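Local coordinates for tRNA (guanine(26)-N(2))-dimethyltransferase (Pyrococcus horikoshii, PDB 2DUL), which probably adds two methyl groups to N2 of the guanine at position 26 of a number of tRNAs, with S-adenosyl-L-methionine as methyl donor, at residues M32-N35 and R36-V40; V41-I45 and L46-I50; K292-S296 and L297-R301. All blocks are in the same frame, centred on the assembly; numbering follows the deposited sequence.

Interaction 1. Residues M32-N35 and R36-V40; sequences MALN and RDIVV
R36 folds back under M32 at the start of helix 33-46, in a methyltransferase of the class I-like S-adenosyl-L-methionine-binding superfamily. Its CG stands anti to its own carbonyl carbon, and a bend at chi3 (-80°) turns the guanidinium toward the start of the helix. The flat group then lies face-on to the M32 carbonyl. M32 O sits over the centre of the R36 guanidinium, 3.5 Å above its plane. NH1 of R36 also touches M32 CB at 3.6 Å. Other partners fix the polar end: E8 forms a salt bridge with R36 NE, and N29 O accepts from NH2. R36 is a predicted S-adenosyl-L-methionine contact.

N35 turns another way. Its CG is anti to the backbone N (chi1 178°), and OD1 accepts a hydrogen bond from R61, another predicted contact of the methyl donor. D37 lies one turn past A33. D37 CG comes within 3.4 Å of A33 O, while its carboxylate reaches out to R64 and to the backbone N atoms of A300 and R301. L34 and I38 form the apolar side of this turn. L34 CD1 and I38 CD1 approach loosely, at 4.4 Å, and both side chains pack on helix 302-314.

Backbone bonds of the alpha-helical i to i+4 pattern hold these side chains in step. D37 N donates to A33 O at 2.9 Å, and I38 N donates to L34 O at 3.0 Å. M32 O, already covered by the R36 guanidinium, accepts from R36 N at 3.1 Å.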
ATOM      1  N   MET A  32       6.701 -11.819  -3.525  1.00 29.99           N
ATOM      2  CA  MET A  32       5.467 -11.130  -3.155  1.00 30.46           C
ATOM      3  C   MET A  32       4.698 -11.843  -2.052  1.00 29.88           C
ATOM      4  O   MET A  32       3.592 -11.433  -1.695  1.00 28.61           O
ATOM      5  CB  MET A  32       4.566 -10.963  -4.378  1.00 30.94           C
ATOM      6  CG  MET A  32       5.074  -9.941  -5.373  1.00 35.50           C
ATOM      7  SD  MET A  32       5.041  -8.255  -4.717  1.00 39.74           S
ATOM      8  CE  MET A  32       3.717  -7.554  -5.687  1.00 41.78           C
ATOM      9  N   ALA A  33       5.284 -12.911  -1.514  1.00 28.16           N
ATOM     10  CA  ALA A  33       4.653 -13.662  -0.437  1.00 26.76           C
ATOM     11  C   ALA A  33       4.565 -12.779   0.807  1.00 27.60           C
ATOM     12  O   ALA A  33       3.619 -12.890   1.589  1.00 25.84           O
ATOM     13  CB  ALA A  33       5.455 -14.923  -0.131  1.00 26.47           C
ATOM     14  N   LEU A  34       5.560 -11.908   0.986  1.00 27.50           N
ATOM     15  CA  LEU A  34       5.590 -10.988   2.122  1.00 28.18           C
ATOM     16  C   LEU A  34       4.400 -10.034   2.021  1.00 28.45           C
ATOM     17  O   LEU A  34       3.695  -9.794   3.000  1.00 28.59           O
ATOM     18  CB  LEU A  34       6.892 -10.173   2.120  1.00 29.85           C
ATOM     19  CG  LEU A  34       6.969  -9.001   3.105  1.00 31.56           C
ATOM     20  CD1 LEU A  34       6.881  -9.521   4.527  1.00 31.93           C
ATOM     21  CD2 LEU A  34       8.265  -8.228   2.899  1.00 33.93           C
ATOM     22  N   ASN A  35       4.199  -9.488   0.826  1.00 28.43           N
ATOM     23  CA  ASN A  35       3.096  -8.569   0.560  1.00 29.71           C
ATOM     24  C   ASN A  35       1.779  -9.245   0.936  1.00 28.07           C
ATOM     25  O   ASN A  35       0.937  -8.654   1.613  1.00 26.03           O
ATOM     26  CB  ASN A  35       3.097  -8.185  -0.928  1.00 32.37           C
ATOM     27  CG  ASN A  35       1.943  -7.262  -1.307  1.00 36.97           C
ATOM     28  OD1 ASN A  35       0.772  -7.645  -1.239  1.00 37.40           O
ATOM     29  ND2 ASN A  35       2.274  -6.041  -1.721  1.00 39.24           N
ATOM     30  N   ARG A  36       1.605 -10.492   0.506  1.00 27.28           N
ATOM     31  CA  ARG A  36       0.383 -11.224   0.812  1.00 25.76           C
ATOM     32  C   ARG A  36       0.260 -11.528   2.310  1.00 25.32           C
ATOM     33  O   ARG A  36      -0.847 -11.539   2.858  1.00 23.15           O
ATOM     34  CB  ARG A  36       0.307 -12.501  -0.033  1.00 24.74           C
ATOM     35  CG  ARG A  36       0.054 -12.218  -1.520  1.00 24.90           C
ATOM     36  CD  ARG A  36      -0.078 -13.497  -2.332  1.00 25.81           C
ATOM     37  NE  ARG A  36       1.213 -14.100  -2.668  1.00 24.70           N
ATOM     38  CZ  ARG A  36       1.952 -13.769  -3.724  1.00 24.99           C
ATOM     39  NH1 ARG A  36       1.542 -12.828  -4.566  1.00 24.05           N
ATOM     40  NH2 ARG A  36       3.102 -14.394  -3.950  1.00 22.76           N
ATOM     41  N   ASP A  37       1.387 -11.762   2.983  1.00 25.29           N
ATOM     42  CA  ASP A  37       1.348 -12.011   4.422  1.00 24.32           C
ATOM     43  C   ASP A  37       0.734 -10.789   5.107  1.00 24.61           C
ATOM     44  O   ASP A  37      -0.136 -10.917   5.971  1.00 25.04           O
ATOM     45  CB  ASP A  37       2.752 -12.208   5.008  1.00 26.20           C
ATOM     46  CG  ASP A  37       3.280 -13.627   4.852  1.00 28.83           C
ATOM     47  OD1 ASP A  37       2.474 -14.576   4.731  1.00 27.68           O
ATOM     48  OD2 ASP A  37       4.518 -13.787   4.878  1.00 31.13           O
ATOM     49  N   ILE A  38       1.214  -9.608   4.722  1.00 22.46           N
ATOM     50  CA  ILE A  38       0.747  -8.353   5.307  1.00 23.31           C
ATOM     51  C   ILE A  38      -0.762  -8.200   5.184  1.00 22.05           C
ATOM     52  O   ILE A  38      -1.443  -7.897   6.168  1.00 20.78           O
ATOM     53  CB  ILE A  38       1.442  -7.123   4.646  1.00 23.08           C
ATOM     54  CG1 ILE A  38       2.962  -7.255   4.765  1.00 25.28           C
ATOM     55  CG2 ILE A  38       0.983  -5.829   5.310  1.00 21.52           C
ATOM     56  CD1 ILE A  38       3.462  -7.374   6.187  1.00 24.78           C
ATOM     57  N   VAL A  39      -1.291  -8.413   3.984  1.00 22.53           N
ATOM     58  CA  VAL A  39      -2.729  -8.279   3.795  1.00 23.16           C
ATOM     59  C   VAL A  39      -3.481  -9.345   4.602  1.00 23.05           C
ATOM     60  O   VAL A  39      -4.541  -9.066   5.173  1.00 22.78           O
ATOM     61  CB  VAL A  39      -3.117  -8.326   2.278  1.00 24.10           C
ATOM     62  CG1 VAL A  39      -2.650  -9.615   1.638  1.00 26.58           C
ATOM     63  CG2 VAL A  39      -4.620  -8.155   2.126  1.00 24.03           C
ATOM     64  N   VAL A  40      -2.931 -10.554   4.669  1.00 22.07           N
ATOM     65  CA  VAL A  40      -3.558 -11.627   5.442  1.00 22.40           C
ATOM     66  C   VAL A  40      -3.654 -11.194   6.904  1.00 23.23           C
ATOM     67  O   VAL A  40      -4.683 -11.389   7.559  1.00 23.43           O
ATOM     68  CB  VAL A  40      -2.742 -12.946   5.345  1.00 23.30           C
ATOM     69  CG1 VAL A  40      -3.125 -13.903   6.476  1.00 22.82           C
ATOM     70  CG2 VAL A  40      -3.008 -13.611   4.004  1.00 24.08           C
TER

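Interaction 2. Residues V41-I45 and L46-I50; sequences VLLNI and LNPKI
L46 packs on L42 at the C-terminal end of helix 33-46, where the chain leaves the helix for strand 50-53 of the central sheet. The apolar contacts come from branch ends. L46 CD2 meets L42 CD1 at 3.9 Å, and L46 CD1 meets I45 CG2 at 3.7 Å. L42 and L46 both also touch I218 of strand 213-223. With an alanine here in place of L46, L42 CD1 and I45 CG2 would probably lose their partners, and a gap is likely to open beside I218. Past the turn, the P48 ring lies across L43 at about a right angle, with the two CG atoms 3.7 Å apart.

The hydrogen bonds finish the helix. L46 N gives a straight bond to L42 O (3.0 Å, 168°), which also accepts from I45 N. N47 then takes a positive phi of 57° and turns the chain out. It grips L43 O twice: N47 N donates at 2.7 Å and its side-chain ND2 at 3.2 Å. A water bridges the same ND2 to N44 O.

P48 has no N-H, so the 6-to-1 backbone bond of a Schellman motif cannot form here. The N47 side-chain amide supplies a second donor to L43 O, consistent with a substitute for it. Carbonyls of the last turn thus receive donors from a side chain and a water, while leucines and proline close the apolar side.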
ATOM      1  N   VAL A  41      -2.581 -10.592   7.411  1.00 22.87           N
ATOM      2  CA  VAL A  41      -2.565 -10.126   8.792  1.00 21.62           C
ATOM      3  C   VAL A  41      -3.637  -9.064   8.999  1.00 21.86           C
ATOM      4  O   VAL A  41      -4.422  -9.131   9.948  1.00 21.56           O
ATOM      5  CB  VAL A  41      -1.190  -9.532   9.165  1.00 22.41           C
ATOM      6  CG1 VAL A  41      -1.265  -8.860  10.538  1.00 22.05           C
ATOM      7  CG2 VAL A  41      -0.139 -10.634   9.178  1.00 21.90           C
ATOM      8  N   LEU A  42      -3.671  -8.094   8.093  1.00 22.24           N
ATOM      9  CA  LEU A  42      -4.640  -7.010   8.170  1.00 22.61           C
ATOM     10  C   LEU A  42      -6.076  -7.515   8.155  1.00 22.00           C
ATOM     11  O   LEU A  42      -6.901  -7.079   8.962  1.00 22.94           O
ATOM     12  CB  LEU A  42      -4.426  -6.027   7.011  1.00 22.20           C
ATOM     13  CG  LEU A  42      -5.361  -4.811   6.993  1.00 26.00           C
ATOM     14  CD1 LEU A  42      -5.221  -4.042   8.302  1.00 24.67           C
ATOM     15  CD2 LEU A  42      -5.034  -3.915   5.805  1.00 24.57           C
ATOM     16  N   LEU A  43      -6.378  -8.435   7.245  1.00 21.41           N
ATOM     17  CA  LEU A  43      -7.729  -8.963   7.141  1.00 23.21           C
ATOM     18  C   LEU A  43      -8.168  -9.691   8.406  1.00 23.91           C
ATOM     19  O   LEU A  43      -9.360  -9.751   8.708  1.00 24.16           O
ATOM     20  CB  LEU A  43      -7.857  -9.883   5.920  1.00 22.99           C
ATOM     21  CG  LEU A  43      -8.345  -9.206   4.627  1.00 25.18           C
ATOM     22  CD1 LEU A  43      -7.605  -7.905   4.383  1.00 25.53           C
ATOM     23  CD2 LEU A  43      -8.164 -10.161   3.459  1.00 24.68           C
ATOM     24  N   ASN A  44      -7.207 -10.234   9.149  1.00 23.76           N
ATOM     25  CA  ASN A  44      -7.520 -10.935  10.387  1.00 26.08           C
ATOM     26  C   ASN A  44      -7.861  -9.954  11.501  1.00 27.55           C
ATOM     27  O   ASN A  44      -8.298 -10.352  12.580  1.00 28.99           O
ATOM     28  CB  ASN A  44      -6.352 -11.832  10.795  1.00 26.95           C
ATOM     29  CG  ASN A  44      -6.463 -13.221  10.203  1.00 27.73           C
ATOM     30  OD1 ASN A  44      -7.316 -14.007  10.612  1.00 26.91           O
ATOM     31  ND2 ASN A  44      -5.614 -13.529   9.226  1.00 28.57           N
ATOM     32  N   ILE A  45      -7.662  -8.668  11.228  1.00 27.18           N
ATOM     33  CA  ILE A  45      -7.974  -7.619  12.188  1.00 27.90           C
ATOM     34  C   ILE A  45      -9.280  -6.951  11.774  1.00 28.16           C
ATOM     35  O   ILE A  45     -10.182  -6.776  12.591  1.00 27.01           O
ATOM     36  CB  ILE A  45      -6.864  -6.538  12.238  1.00 30.33           C
ATOM     37  CG1 ILE A  45      -5.537  -7.165  12.676  1.00 31.69           C
ATOM     38  CG2 ILE A  45      -7.260  -5.422  13.194  1.00 30.24           C
ATOM     39  CD1 ILE A  45      -5.587  -7.819  14.039  1.00 33.79           C
ATOM     40  N   LEU A  46      -9.380  -6.593  10.495  1.00 27.24           N
ATOM     41  CA  LEU A  46     -10.570  -5.921   9.976  1.00 27.03           C
ATOM     42  C   LEU A  46     -11.741  -6.845   9.658  1.00 26.77           C
ATOM     43  O   LEU A  46     -12.892  -6.410   9.663  1.00 24.67           O
ATOM     44  CB  LEU A  46     -10.197  -5.082   8.751  1.00 28.49           C
ATOM     45  CG  LEU A  46      -9.689  -3.673   9.089  1.00 31.70           C
ATOM     46  CD1 LEU A  46      -8.764  -3.712  10.292  1.00 33.63           C
ATOM     47  CD2 LEU A  46      -8.982  -3.080   7.882  1.00 31.23           C
ATOM     48  N   ASN A  47     -11.449  -8.108   9.369  1.00 26.09           N
ATOM     49  CA  ASN A  47     -12.491  -9.104   9.105  1.00 26.73           C
ATOM     50  C   ASN A  47     -13.494  -8.823   7.979  1.00 25.53           C
ATOM     51  O   ASN A  47     -14.695  -9.042   8.153  1.00 22.62           O
ATOM     52  CB  ASN A  47     -13.284  -9.356  10.394  1.00 28.92           C
ATOM     53  CG  ASN A  47     -12.393  -9.650  11.586  1.00 32.31           C
ATOM     54  OD1 ASN A  47     -12.794  -9.439  12.732  1.00 35.73           O
ATOM     55  ND2 ASN A  47     -11.190 -10.150  11.328  1.00 32.86           N
ATOM     56  N   PRO A  48     -13.030  -8.347   6.810  1.00 24.82           N
ATOM     57  CA  PRO A  48     -14.010  -8.092   5.742  1.00 25.01           C
ATOM     58  C   PRO A  48     -14.649  -9.407   5.275  1.00 24.93           C
ATOM     59  O   PRO A  48     -13.958 -10.415   5.104  1.00 25.41           O
ATOM     60  CB  PRO A  48     -13.170  -7.418   4.658  1.00 24.54           C
ATOM     61  CG  PRO A  48     -11.820  -8.058   4.842  1.00 24.61           C
ATOM     62  CD  PRO A  48     -11.658  -8.066   6.350  1.00 25.75           C
ATOM     63  N   LYS A  49     -15.964  -9.397   5.074  1.00 23.73           N
ATOM     64  CA  LYS A  49     -16.688 -10.602   4.663  1.00 25.40           C
ATOM     65  C   LYS A  49     -16.594 -10.967   3.178  1.00 24.44           C
ATOM     66  O   LYS A  49     -16.295 -12.115   2.834  1.00 22.63           O
ATOM     67  CB  LYS A  49     -18.163 -10.474   5.063  1.00 29.77           C
ATOM     68  CG  LYS A  49     -19.033 -11.661   4.676  1.00 35.11           C
ATOM     69  CD  LYS A  49     -20.406 -11.599   5.348  1.00 40.02           C
ATOM     70  CE  LYS A  49     -21.237 -10.415   4.869  1.00 40.92           C
ATOM     71  NZ  LYS A  49     -21.632 -10.565   3.443  1.00 44.47           N
ATOM     72  N   ILE A  50     -16.863  -9.997   2.307  1.00 21.32           N
ATOM     73  CA  ILE A  50     -16.823 -10.216   0.862  1.00 20.13           C
ATOM     74  C   ILE A  50     -15.583  -9.527   0.293  1.00 20.56           C
ATOM     75  O   ILE A  50     -15.465  -8.304   0.345  1.00 17.81           O
ATOM     76  CB  ILE A  50     -18.083  -9.638   0.199  1.00 21.08           C
ATOM     77  CG1 ILE A  50     -19.327 -10.126   0.943  1.00 22.63           C
ATOM     78  CG2 ILE A  50     -18.153 -10.062  -1.259  1.00 20.91           C
ATOM     79  CD1 ILE A  50     -20.622  -9.502   0.449  1.00 24.79           C
TER
HETATM   80  O   HOH W   1     -10.377 -12.097  13.343  1.00 40.75           O

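Interaction 3. Residues K292-S296 and L297-R301; sequences KEAES and LSLAR
L297 lies back along E293, four residues earlier, just after helix 284-295 ends. Its chi1 of -78° sets CG anti to the carbonyl carbon and beside the backbone N, which keeps the side chain close to the last helical turn. L297 CB lies 3.4 Å from E293 O. L297 CG comes nearer to E293 O, at 3.2 Å. L297 CD1 reaches the neighbouring side chain and meets E293 OE1 at 3.5 Å and E293 CG at 3.6 Å. CD2 has looser neighbours, E293 OE1 and S296 O. The two side chains pass at a slant, and N44 of helix 33-46 touches both.

S296 is the first residue to leave helical geometry. S296 OG donates to E293 O at 3.1 Å. L297 N turns to A294 O at 3.3 Å, but approaches from above the carbonyl plane, 73° out of it. Further on, L299 CD1 comes to 4.3 Å from A294 CB. L299 also touches D37 and A305, so it sits where this connection meets helices 33-46 and 302-314. K302 NZ, at the start of the latter helix, donates hydrogen bonds to E295 O and L297 O.

The helix end is therefore closed with mixed chemistry. L297 N misses the usual i to i+4 bond to E293 O because the angle is poor. The serine hydroxyl serves that carbonyl, beside a weak bond from S296 N, with leucine carbons packed against it.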
ATOM      1  N   LYS A 292       1.021  -7.888  16.676  1.00 29.49           N
ATOM      2  CA  LYS A 292       0.596  -8.955  17.573  1.00 32.32           C
ATOM      3  C   LYS A 292      -0.052 -10.105  16.806  1.00 32.93           C
ATOM      4  O   LYS A 292       0.242 -11.276  17.058  1.00 32.92           O
ATOM      5  CB  LYS A 292      -0.378  -8.384  18.611  1.00 34.68           C
ATOM      6  CG  LYS A 292      -0.744  -9.324  19.752  1.00 40.03           C
ATOM      7  CD  LYS A 292      -1.849 -10.289  19.363  1.00 42.90           C
ATOM      8  CE  LYS A 292      -2.351 -11.055  20.574  1.00 44.10           C
ATOM      9  NZ  LYS A 292      -3.494 -11.943  20.215  1.00 46.23           N
ATOM     10  N   GLU A 293      -0.933  -9.767  15.869  1.00 31.97           N
ATOM     11  CA  GLU A 293      -1.611 -10.779  15.068  1.00 32.97           C
ATOM     12  C   GLU A 293      -0.592 -11.563  14.247  1.00 32.61           C
ATOM     13  O   GLU A 293      -0.693 -12.784  14.118  1.00 32.16           O
ATOM     14  CB  GLU A 293      -2.628 -10.125  14.127  1.00 33.41           C
ATOM     15  CG  GLU A 293      -3.380 -11.116  13.238  1.00 37.13           C
ATOM     16  CD  GLU A 293      -4.358 -11.985  14.015  1.00 40.32           C
ATOM     17  OE1 GLU A 293      -4.935 -12.921  13.417  1.00 40.71           O
ATOM     18  OE2 GLU A 293      -4.559 -11.727  15.220  1.00 41.26           O
ATOM     19  N   ALA A 294       0.388 -10.855  13.697  1.00 31.85           N
ATOM     20  CA  ALA A 294       1.419 -11.489  12.886  1.00 34.69           C
ATOM     21  C   ALA A 294       2.217 -12.497  13.706  1.00 36.64           C
ATOM     22  O   ALA A 294       2.582 -13.564  13.210  1.00 36.17           O
ATOM     23  CB  ALA A 294       2.349 -10.435  12.308  1.00 33.82           C
ATOM     24  N   GLU A 295       2.489 -12.150  14.960  1.00 37.76           N
ATOM     25  CA  GLU A 295       3.244 -13.027  15.846  1.00 41.36           C
ATOM     26  C   GLU A 295       2.496 -14.322  16.160  1.00 42.55           C
ATOM     27  O   GLU A 295       3.111 -15.381  16.289  1.00 43.16           O
ATOM     28  CB  GLU A 295       3.579 -12.299  17.151  1.00 43.03           C
ATOM     29  CG  GLU A 295       4.556 -11.154  16.981  1.00 47.53           C
ATOM     30  CD  GLU A 295       4.836 -10.428  18.277  1.00 49.94           C
ATOM     31  OE1 GLU A 295       3.893  -9.840  18.848  1.00 53.16           O
ATOM     32  OE2 GLU A 295       5.998 -10.449  18.729  1.00 52.40           O
ATOM     33  N   SER A 296       1.173 -14.237  16.277  1.00 42.81           N
ATOM     34  CA  SER A 296       0.353 -15.404  16.592  1.00 43.63           C
ATOM     35  C   SER A 296      -0.155 -16.147  15.357  1.00 44.37           C
ATOM     36  O   SER A 296      -1.004 -17.032  15.465  1.00 45.46           O
ATOM     37  CB  SER A 296      -0.841 -14.989  17.452  1.00 44.64           C
ATOM     38  OG  SER A 296      -1.735 -14.174  16.714  1.00 45.45           O
ATOM     39  N   LEU A 297       0.359 -15.788  14.187  1.00 44.39           N
ATOM     40  CA  LEU A 297      -0.048 -16.445  12.950  1.00 43.55           C
ATOM     41  C   LEU A 297       1.127 -17.108  12.253  1.00 43.71           C
ATOM     42  O   LEU A 297       2.261 -16.638  12.334  1.00 44.22           O
ATOM     43  CB  LEU A 297      -0.677 -15.442  11.976  1.00 42.58           C
ATOM     44  CG  LEU A 297      -2.114 -14.969  12.183  1.00 41.57           C
ATOM     45  CD1 LEU A 297      -2.454 -13.921  11.126  1.00 41.99           C
ATOM     46  CD2 LEU A 297      -3.066 -16.151  12.085  1.00 41.19           C
ATOM     47  N   SER A 298       0.850 -18.212  11.572  1.00 43.91           N
ATOM     48  CA  SER A 298       1.881 -18.901  10.816  1.00 44.03           C
ATOM     49  C   SER A 298       1.808 -18.228   9.451  1.00 42.90           C
ATOM     50  O   SER A 298       0.764 -18.249   8.799  1.00 43.79           O
ATOM     51  CB  SER A 298       1.562 -20.395  10.702  1.00 45.40           C
ATOM     52  OG  SER A 298       0.305 -20.606  10.085  1.00 46.45           O
ATOM     53  N   LEU A 299       2.901 -17.605   9.031  1.00 40.88           N
ATOM     54  CA  LEU A 299       2.928 -16.907   7.753  1.00 38.90           C
ATOM     55  C   LEU A 299       3.955 -17.510   6.812  1.00 38.69           C
ATOM     56  O   LEU A 299       4.724 -18.382   7.204  1.00 39.63           O
ATOM     57  CB  LEU A 299       3.241 -15.426   7.981  1.00 38.51           C
ATOM     58  CG  LEU A 299       2.229 -14.649   8.828  1.00 36.84           C
ATOM     59  CD1 LEU A 299       2.763 -13.252   9.112  1.00 37.39           C
ATOM     60  CD2 LEU A 299       0.895 -14.580   8.101  1.00 35.75           C
ATOM     61  N   ALA A 300       3.961 -17.042   5.566  1.00 36.88           N
ATOM     62  CA  ALA A 300       4.897 -17.539   4.564  1.00 37.22           C
ATOM     63  C   ALA A 300       6.306 -17.004   4.804  1.00 37.56           C
ATOM     64  O   ALA A 300       7.291 -17.715   4.615  1.00 38.24           O
ATOM     65  CB  ALA A 300       4.423 -17.144   3.172  1.00 35.91           C
ATOM     66  N   ARG A 301       6.389 -15.742   5.214  1.00 36.94           N
ATOM     67  CA  ARG A 301       7.664 -15.082   5.485  1.00 36.21           C
ATOM     68  C   ARG A 301       7.516 -14.338   6.809  1.00 36.15           C
ATOM     69  O   ARG A 301       7.723 -13.126   6.880  1.00 35.77           O
ATOM     70  CB  ARG A 301       7.984 -14.085   4.370  1.00 35.88           C
ATOM     71  CG  ARG A 301       7.911 -14.663   2.964  1.00 38.23           C
ATOM     72  CD  ARG A 301       9.094 -15.573   2.657  1.00 38.88           C
ATOM     73  NE  ARG A 301       9.007 -16.126   1.309  1.00 40.06           N
ATOM     74  CZ  ARG A 301       8.215 -17.136   0.964  1.00 39.56           C
ATOM     75  NH1 ARG A 301       8.198 -17.567  -0.289  1.00 39.77           N
ATOM     76  NH2 ARG A 301       7.453 -17.729   1.877  1.00 41.51           N
TER

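In the fold
Interactions 1 and 2 follow one another along helix 33-46, with centres about 13 Å apart. Interaction 1 holds its first turns. Interaction 2 holds its end and the turn into strand 50-53, inside the mixed central sheet. Interaction 3 comes much later in the chain, in the connection between helices 284-295 and 302-314. Its centre is about 11 Å from that of interaction 1 and 14 Å from that of interaction 2. It runs along helix 33-46: A300 and R301 meet D37, whereas E293 and L297 meet N44. The late helices thus pack on a helix that carries R36, a predicted contact of the methyl donor.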